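Local structure of laccase (Uncultured bacterium, 4F7K) at residues A192-I196 and H401-H405; M136-W140 and I196-E200; H358-E362 and L372-T376. The protein probably oxidises phenolic and related substrates while reducing dioxygen to water. One frame throughout, in Å; residues are numbered along the deposited sequence.

Contact 1: A192-I196 and H401-H405; sequences ATDRI and HMLGH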
loop_
_atom_site.group_PDB
_atom_site.type_symbol
_atom_site.label_atom_id
_atom_site.label_comp_id
_atom_site.label_asym_id
_atom_site.label_seq_id
_atom_site.Cartn_x
_atom_site.Cartn_y
_atom_site.Cartn_z
ATOM N N ALA A 192 -7.119 -1.992 -2.387
ATOM C CA ALA A 192 -7.771 -3.059 -3.162
ATOM C C ALA A 192 -6.793 -4.168 -3.564
ATOM O O ALA A 192 -5.596 -3.938 -3.773
ATOM C CB ALA A 192 -8.475 -2.480 -4.413
ATOM N N THR A 193 -7.283 -5.390 -3.652
ATOM C CA THR A 193 -6.429 -6.480 -4.065
ATOM C C THR A 193 -6.473 -6.660 -5.611
ATOM O O THR A 193 -5.598 -7.273 -6.208
ATOM C CB THR A 193 -6.871 -7.800 -3.360
ATOM O OG1 THR A 193 -8.305 -8.027 -3.471
ATOM C CG2 THR A 193 -6.480 -7.764 -1.906
ATOM N N ASP A 194 -7.523 -6.159 -6.245
ATOM C CA ASP A 194 -7.864 -6.637 -7.586
ATOM C C ASP A 194 -8.220 -5.553 -8.556
ATOM O O ASP A 194 -8.614 -5.879 -9.666
ATOM C CB ASP A 194 -8.981 -7.707 -7.555
ATOM C CG ASP A 194 -8.507 -9.028 -6.982
ATOM O OD1 ASP A 194 -7.785 -9.763 -7.689
ATOM O OD2 ASP A 194 -8.852 -9.347 -5.810
ATOM N N ARG A 195 -8.066 -4.298 -8.152
ATOM C CA ARG A 195 -8.483 -3.118 -8.927
ATOM C C ARG A 195 -7.359 -2.102 -9.045
ATOM O O ARG A 195 -6.702 -1.813 -8.038
ATOM C CB ARG A 195 -9.675 -2.430 -8.243
ATOM C CG ARG A 195 -10.975 -3.277 -8.235
ATOM C CD ARG A 195 -11.418 -3.591 -9.663
ATOM N NE ARG A 195 -12.691 -4.320 -9.712
ATOM C CZ ARG A 195 -13.086 -5.008 -10.776
ATOM N NH1 ARG A 195 -12.306 -5.026 -11.835
ATOM N NH2 ARG A 195 -14.234 -5.675 -10.783
ATOM N N ILE A 196 -7.163 -1.556 -10.237
ATOM C CA ILE A 196 -6.231 -0.467 -10.438
ATOM C C ILE A 196 -7.069 0.806 -10.470
ATOM O O ILE A 196 -8.047 0.882 -11.215
ATOM C CB ILE A 196 -5.479 -0.593 -11.784
ATOM C CG1 ILE A 196 -4.630 -1.863 -11.832
ATOM C CG2 ILE A 196 -4.593 0.614 -12.013
ATOM C CD1 ILE A 196 -4.583 -2.455 -13.252
ATOM N N HIS A 401 0.379 -11.478 -8.324
ATOM C CA HIS A 401 -1.061 -11.731 -8.211
ATOM C C HIS A 401 -1.760 -11.346 -9.500
ATOM O O HIS A 401 -1.691 -10.188 -9.918
ATOM C CB HIS A 401 -1.675 -10.951 -7.042
ATOM C CG HIS A 401 -3.167 -11.084 -6.933
ATOM N ND1 HIS A 401 -3.785 -12.239 -6.500
ATOM C CD2 HIS A 401 -4.162 -10.194 -7.171
ATOM C CE1 HIS A 401 -5.094 -12.056 -6.485
ATOM N NE2 HIS A 401 -5.349 -10.826 -6.893
ATOM N N MET A 402 -2.434 -12.321 -10.104
ATOM C CA MET A 402 -3.330 -12.064 -11.214
ATOM C C MET A 402 -4.627 -11.363 -10.731
ATOM O O MET A 402 -5.411 -11.915 -9.938
ATOM C CB MET A 402 -3.641 -13.354 -11.998
ATOM C CG MET A 402 -4.417 -13.110 -13.358
ATOM S SD MET A 402 -4.624 -14.697 -14.280
ATOM C CE MET A 402 -5.770 -14.258 -15.540
ATOM N N LEU A 403 -4.818 -10.145 -11.219
ATOM C CA LEU A 403 -5.959 -9.339 -10.840
ATOM C C LEU A 403 -7.278 -10.043 -11.210
ATOM O O LEU A 403 -7.449 -10.522 -12.337
ATOM C CB LEU A 403 -5.863 -7.954 -11.473
ATOM C CG LEU A 403 -5.110 -6.883 -10.643
ATOM C CD1 LEU A 403 -3.636 -7.166 -10.411
ATOM C CD2 LEU A 403 -5.297 -5.488 -11.213
ATOM N N GLY A 404 -8.178 -10.143 -10.236
ATOM C CA GLY A 404 -9.501 -10.671 -10.476
ATOM C C GLY A 404 -9.521 -12.167 -10.313
ATOM O O GLY A 404 -10.520 -12.819 -10.585
ATOM N N HIS A 405 -8.405 -12.719 -9.882
ATOM C CA HIS A 405 -8.283 -14.151 -9.819
ATOM C C HIS A 405 -7.873 -14.620 -8.435
ATOM O O HIS A 405 -7.078 -13.983 -7.740
ATOM C CB HIS A 405 -7.357 -14.667 -10.933
ATOM C CG HIS A 405 -7.952 -14.521 -12.304
ATOM N ND1 HIS A 405 -8.078 -13.300 -12.936
ATOM C CD2 HIS A 405 -8.495 -15.436 -13.143
ATOM C CE1 HIS A 405 -8.660 -13.472 -14.109
ATOM N NE2 HIS A 405 -8.916 -14.758 -14.264
#
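Asp194 OD1 takes two N-H groups from 401-405. Gly404 N donates to it at 2.6 Å and His401 NE2 at 2.8 Å, the N-H...O angles being 163° and 162°, so both bonds are nearly straight. The donors come from opposite faces of the carboxylate plane, the glycine amide from the anti side and the imidazole from well above the plane, while the oxygen lies close to the plane of the His401 ring, at its edge. Asp194 OD2 accepts from Thr193 OG1 at 2.7 Å, which ties the group back to its own loop. With CG of His401 anti to the backbone N (chi1 176°), the imidazole reaches out to Asp194.

Gly404 sits in a type II turn from Met402 to His405, closed by His405 N to Met402 O at 3.1 Å; the Asp194 bond thus holds the turn as well as the ring. His405 ND1 binds Leu403 O at 2.9 Å, fixing a second imidazole on the turn. Beside the polar cluster, Leu403 CD2 packs on Ile196 CD1 at 3.7 Å, the two side chains crossing at about a right angle.

The run His401-Met402-Leu403-Gly404-His405 matches the end of the His-Cys-His-x3-His copper-binding signature of multicopper oxidases. Asp194 probably fixes the rotation of the His401 imidazole, and with NE2 engaged in this way only ND1 could be offered to a metal in this state.

Contact 2: M136-W140 and I196-E200; sequences MIDDW and IFPVE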
loop_
_atom_site.group_PDB
_atom_site.type_symbol
_atom_site.label_atom_id
_atom_site.label_comp_id
_atom_site.label_asym_id
_atom_site.label_seq_id
_atom_site.Cartn_x
_atom_site.Cartn_y
_atom_site.Cartn_z
ATOM N N MET A 136 -7.280 5.639 2.057
ATOM C CA MET A 136 -7.270 4.243 1.673
ATOM C C MET A 136 -8.408 4.002 0.686
ATOM O O MET A 136 -9.618 4.205 0.997
ATOM C CB MET A 136 -7.342 3.324 2.911
ATOM C CG MET A 136 -6.034 3.324 3.743
ATOM S SD MET A 136 -6.267 2.821 5.501
ATOM C CE MET A 136 -7.143 4.231 6.228
ATOM N N ILE A 137 -8.032 3.619 -0.521
ATOM C CA ILE A 137 -9.023 3.407 -1.556
ATOM C C ILE A 137 -9.222 1.912 -1.744
ATOM O O ILE A 137 -8.261 1.163 -1.877
ATOM C CB ILE A 137 -8.629 4.107 -2.878
ATOM C CG1 ILE A 137 -8.361 5.597 -2.615
ATOM C CG2 ILE A 137 -9.718 3.930 -3.937
ATOM C CD1 ILE A 137 -7.845 6.402 -3.843
ATOM N N ASP A 138 -10.477 1.476 -1.700
ATOM C CA ASP A 138 -10.784 0.041 -1.814
ATOM C C ASP A 138 -12.079 -0.050 -2.623
ATOM O O ASP A 138 -12.819 0.925 -2.763
ATOM C CB ASP A 138 -10.956 -0.534 -0.392
ATOM C CG ASP A 138 -10.710 -2.046 -0.290
ATOM O OD1 ASP A 138 -10.481 -2.709 -1.348
ATOM O OD2 ASP A 138 -10.757 -2.546 0.899
ATOM N N ASP A 139 -12.360 -1.197 -3.211
ATOM C CA ASP A 139 -13.719 -1.361 -3.716
ATOM C C ASP A 139 -14.403 -2.584 -3.150
ATOM O O ASP A 139 -13.771 -3.399 -2.480
ATOM C CB ASP A 139 -13.761 -1.297 -5.227
ATOM C CG ASP A 139 -13.403 -2.569 -5.838
ATOM O OD1 ASP A 139 -12.424 -3.166 -5.324
ATOM O OD2 ASP A 139 -14.115 -2.963 -6.786
ATOM N N TRP A 140 -15.712 -2.682 -3.327
ATOM C CA TRP A 140 -16.445 -3.709 -2.594
ATOM C C TRP A 140 -17.653 -4.175 -3.402
ATOM O O TRP A 140 -18.263 -3.400 -4.119
ATOM C CB TRP A 140 -16.995 -3.218 -1.239
ATOM C CG TRP A 140 -16.046 -2.880 -0.137
ATOM C CD1 TRP A 140 -15.636 -3.675 0.899
ATOM C CD2 TRP A 140 -15.468 -1.599 0.084
ATOM N NE1 TRP A 140 -14.775 -2.961 1.733
ATOM C CE2 TRP A 140 -14.669 -1.685 1.240
ATOM C CE3 TRP A 140 -15.549 -0.386 -0.600
ATOM C CZ2 TRP A 140 -13.973 -0.609 1.727
ATOM C CZ3 TRP A 140 -14.870 0.674 -0.126
ATOM C CH2 TRP A 140 -14.066 0.570 1.020
ATOM N N ILE A 196 -7.163 -1.556 -10.237
ATOM C CA ILE A 196 -6.231 -0.467 -10.438
ATOM C C ILE A 196 -7.069 0.806 -10.470
ATOM O O ILE A 196 -8.047 0.882 -11.215
ATOM C CB ILE A 196 -5.479 -0.593 -11.784
ATOM C CG1 ILE A 196 -4.630 -1.863 -11.832
ATOM C CG2 ILE A 196 -4.593 0.614 -12.013
ATOM C CD1 ILE A 196 -4.583 -2.455 -13.252
ATOM N N PHE A 197 -6.648 1.804 -9.709
ATOM C CA PHE A 197 -7.363 3.056 -9.593
ATOM C C PHE A 197 -6.544 4.219 -10.173
ATOM O O PHE A 197 -5.504 4.601 -9.600
ATOM C CB PHE A 197 -7.642 3.342 -8.108
ATOM C CG PHE A 197 -8.714 2.459 -7.500
ATOM C CD1 PHE A 197 -10.029 2.544 -7.945
ATOM C CD2 PHE A 197 -8.408 1.580 -6.467
ATOM C CE1 PHE A 197 -11.024 1.729 -7.402
ATOM C CE2 PHE A 197 -9.399 0.760 -5.884
ATOM C CZ PHE A 197 -10.719 0.841 -6.357
ATOM N N PRO A 198 -7.006 4.792 -11.307
ATOM C CA PRO A 198 -6.549 6.150 -11.595
ATOM C C PRO A 198 -7.189 7.047 -10.568
ATOM O O PRO A 198 -8.366 6.845 -10.222
ATOM C CB PRO A 198 -7.142 6.475 -12.971
ATOM C CG PRO A 198 -8.055 5.335 -13.348
ATOM C CD PRO A 198 -8.102 4.349 -12.188
ATOM N N VAL A 199 -6.435 7.999 -10.036
ATOM C CA VAL A 199 -6.991 8.892 -9.037
ATOM C C VAL A 199 -6.735 10.341 -9.413
ATOM O O VAL A 199 -5.585 10.785 -9.425
ATOM C CB VAL A 199 -6.419 8.653 -7.632
ATOM C CG1 VAL A 199 -7.162 9.531 -6.624
ATOM C CG2 VAL A 199 -6.525 7.155 -7.241
ATOM N N GLU A 200 -7.815 11.067 -9.682
ATOM C CA GLU A 200 -7.741 12.515 -9.915
ATOM C C GLU A 200 -8.068 13.284 -8.638
ATOM O O GLU A 200 -9.096 13.032 -7.984
ATOM C CB GLU A 200 -8.689 12.932 -11.024
ATOM C CG GLU A 200 -8.233 12.529 -12.399
ATOM C CD GLU A 200 -6.842 13.080 -12.778
ATOM O OE1 GLU A 200 -6.483 14.208 -12.354
ATOM O OE2 GLU A 200 -6.104 12.376 -13.514
#
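Phe197 carries CG anti to its carbonyl carbon (chi1 -73°), and Ile137 has CG1 anti to its own (chi1 -54°), which leaves CG2 anti to the backbone N; these rotations send the ring and the methyl past each other in opposite directions. Ile137 CG2 then lies over one face of the Phe197 ring, 3.8 Å from the centroid and 15° off the ring normal, the geometry of a CH-pi contact. Ile137 CG2 is 3.7 Å from Phe197 CD2. From the rim the same ring meets Asp139 CB, which stands in the ring plane 3.9 Å from Phe197 CZ. Ile137 uses its other branch separately: CD1 meets Val199 CG2 tip to tip at 3.7 Å. The contact is therefore apolar, with Asp139 contributing its methylene. Were Phe197 cut back to an alanine, Ile137 CG2 would probably face a gap and Asp139 CB would lose the ring edge. Ile137 and Phe197 CA atoms remain 8.2 Å apart, a spacing that fits two facing layers of a beta sandwich rather than paired strands. On one side, strand 131-140 runs between 167-173 and 183-190, and Ala168 of the former also touches Phe197; on the other, strand 197-202 lies between 226-227 and 245-249.

Contact 3: H358-E362 and L372-T376; sequences HHFFE and LRDTT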
loop_
_atom_site.group_PDB
_atom_site.type_symbol
_atom_site.label_atom_id
_atom_site.label_comp_id
_atom_site.label_asym_id
_atom_site.label_seq_id
_atom_site.Cartn_x
_atom_site.Cartn_y
_atom_site.Cartn_z
ATOM N N HIS A 358 12.612 -5.520 0.139
ATOM C CA HIS A 358 13.391 -4.679 -0.748
ATOM C C HIS A 358 12.464 -3.754 -1.507
ATOM O O HIS A 358 11.280 -4.088 -1.718
ATOM C CB HIS A 358 14.103 -5.567 -1.770
ATOM C CG HIS A 358 15.097 -6.478 -1.144
ATOM N ND1 HIS A 358 14.724 -7.626 -0.471
ATOM C CD2 HIS A 358 16.446 -6.362 -1.002
ATOM C CE1 HIS A 358 15.813 -8.194 0.030
ATOM N NE2 HIS A 358 16.871 -7.458 -0.294
ATOM N N HIS A 359 12.992 -2.583 -1.864
ATOM C CA HIS A 359 12.431 -1.755 -2.925
ATOM C C HIS A 359 13.235 -1.985 -4.202
ATOM O O HIS A 359 14.350 -2.482 -4.158
ATOM C CB HIS A 359 12.439 -0.276 -2.537
ATOM C CG HIS A 359 11.243 0.145 -1.727
ATOM N ND1 HIS A 359 11.025 -0.281 -0.430
ATOM C CD2 HIS A 359 10.222 0.982 -2.021
ATOM C CE1 HIS A 359 9.905 0.253 0.027
ATOM N NE2 HIS A 359 9.404 1.032 -0.914
ATOM N N PHE A 360 12.657 -1.635 -5.345
ATOM C CA PHE A 360 13.302 -1.846 -6.634
ATOM C C PHE A 360 12.934 -0.731 -7.601
ATOM O O PHE A 360 11.881 -0.087 -7.438
ATOM C CB PHE A 360 12.867 -3.185 -7.233
ATOM C CG PHE A 360 11.373 -3.322 -7.384
ATOM C CD1 PHE A 360 10.715 -2.749 -8.462
ATOM C CD2 PHE A 360 10.626 -4.006 -6.425
ATOM C CE1 PHE A 360 9.323 -2.878 -8.609
ATOM C CE2 PHE A 360 9.236 -4.125 -6.557
ATOM C CZ PHE A 360 8.588 -3.551 -7.659
ATOM N N PHE A 361 13.786 -0.525 -8.611
ATOM C CA PHE A 361 13.486 0.412 -9.697
ATOM C C PHE A 361 12.695 -0.222 -10.857
ATOM O O PHE A 361 13.064 -1.293 -11.351
ATOM C CB PHE A 361 14.772 1.000 -10.274
ATOM C CG PHE A 361 15.548 1.855 -9.311
ATOM C CD1 PHE A 361 15.233 3.205 -9.138
ATOM C CD2 PHE A 361 16.633 1.325 -8.613
ATOM C CE1 PHE A 361 15.974 4.009 -8.266
ATOM C CE2 PHE A 361 17.377 2.117 -7.729
ATOM C CZ PHE A 361 17.050 3.460 -7.556
ATOM N N GLU A 362 11.636 0.450 -11.309
ATOM C CA GLU A 362 11.066 0.113 -12.610
ATOM C C GLU A 362 11.991 0.719 -13.689
ATOM O O GLU A 362 12.621 1.761 -13.463
ATOM C CB GLU A 362 9.616 0.601 -12.775
ATOM C CG GLU A 362 8.578 0.086 -11.698
ATOM C CD GLU A 362 7.240 0.826 -11.738
ATOM O OE1 GLU A 362 7.217 1.994 -12.139
ATOM O OE2 GLU A 362 6.189 0.255 -11.337
ATOM N N LEU A 372 11.119 4.121 -8.113
ATOM C CA LEU A 372 11.573 3.188 -7.123
ATOM C C LEU A 372 10.327 2.863 -6.322
ATOM O O LEU A 372 9.666 3.756 -5.778
ATOM C CB LEU A 372 12.659 3.820 -6.250
ATOM C CG LEU A 372 13.118 2.995 -5.052
ATOM C CD1 LEU A 372 13.926 1.803 -5.479
ATOM C CD2 LEU A 372 13.963 3.847 -4.120
ATOM N N ARG A 373 10.002 1.577 -6.286
ATOM C CA ARG A 373 8.712 1.076 -5.835
ATOM C C ARG A 373 8.953 -0.130 -4.942
ATOM O O ARG A 373 10.053 -0.658 -4.920
ATOM C CB ARG A 373 7.911 0.586 -7.062
ATOM C CG ARG A 373 7.270 1.665 -7.953
ATOM C CD ARG A 373 5.857 1.979 -7.381
ATOM N NE ARG A 373 5.135 2.892 -8.238
ATOM C CZ ARG A 373 4.080 3.611 -7.891
ATOM N NH1 ARG A 373 3.555 3.561 -6.655
ATOM N NH2 ARG A 373 3.554 4.402 -8.825
ATOM N N ASP A 374 7.926 -0.593 -4.229
ATOM C CA ASP A 374 8.012 -1.914 -3.639
ATOM C C ASP A 374 6.940 -2.841 -4.260
ATOM O O ASP A 374 6.946 -4.054 -4.010
ATOM C CB ASP A 374 7.990 -1.874 -2.084
ATOM C CG ASP A 374 6.733 -1.224 -1.510
ATOM O OD1 ASP A 374 5.609 -1.537 -2.006
ATOM O OD2 ASP A 374 6.865 -0.403 -0.543
ATOM N N THR A 375 6.080 -2.265 -5.104
ATOM C CA THR A 375 4.987 -2.979 -5.733
ATOM C C THR A 375 4.837 -2.418 -7.123
ATOM O O THR A 375 4.760 -1.197 -7.292
ATOM C CB THR A 375 3.640 -2.691 -4.990
ATOM O OG1 THR A 375 3.785 -2.946 -3.592
ATOM C CG2 THR A 375 2.479 -3.514 -5.536
ATOM N N THR A 376 4.739 -3.292 -8.111
ATOM C CA THR A 376 4.592 -2.837 -9.462
ATOM C C THR A 376 3.448 -3.540 -10.187
ATOM O O THR A 376 2.782 -4.394 -9.610
ATOM C CB THR A 376 5.914 -2.921 -10.235
ATOM O OG1 THR A 376 5.745 -2.289 -11.496
ATOM C CG2 THR A 376 6.402 -4.357 -10.401
HETATM O O HOH W 1 5.559 3.974 -11.598
#
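A beta hairpin of strands 360-363 and 369-373 carries this contact, just after a His-Leu-His-Gly sequence that matches a copper-binding motif of the family. Phe360 and Arg373 form the hydrogen-bonded antiparallel pair: Phe360 N to Arg373 O and Arg373 N to Phe360 O are both 2.8 Å. Phe361 and Leu372 are the next, non-hydrogen-bonded pair, and Leu372 CD1 sits over the centre of the Phe361 ring, 3.9 Å from the centroid and 2° off the normal. His359 is covered likewise by Asp374 CB, 3.5 Å from its ring centroid. The polar ends of this last pair find their bonds elsewhere: His359 NE2 bonds Asp212 O, and Asp374 OD2 forms a salt bridge with Arg232. Glu362 reaches across with an extended chain, and its OE2 accepts from Thr376 OG1 at 2.6 Å on the anti side; its OE1 takes a water at 2.6 Å. Phe360 CZ touches Thr376 CG2 at 3.6 Å. Within the fold, 360-363 lies between 369-373 and 383-390, whereas the chain beyond Asp374 moves into the other sheet, where 375-378 pairs with 351-355. Phe360 is packed between these layers, against Cys388 and Leu355.

Overall arrangement
Along the chain the segments run 136-140, 192-196 and 196-200, then 358-362, 372-376 and 401-405. Contacts 1 and 2, with centres about 12 Å apart, share Ile196 and touch directly: Ala192 packs on Phe197, and Arg195 makes a long, weak ion pair with Asp139. Contact 3 is about 18 Å from contact 1 and about 20 Å from contact 2, centre to centre, and touches neither. Contacts 1 and 3 nonetheless reach one sheet, through strands 395-402 and 375-378. Contact 2 joins two sheets within the second multicopper oxidase range, contact 3 belongs to the third, and contact 1 bridges the two ranges at the end of the probable copper-binding signature.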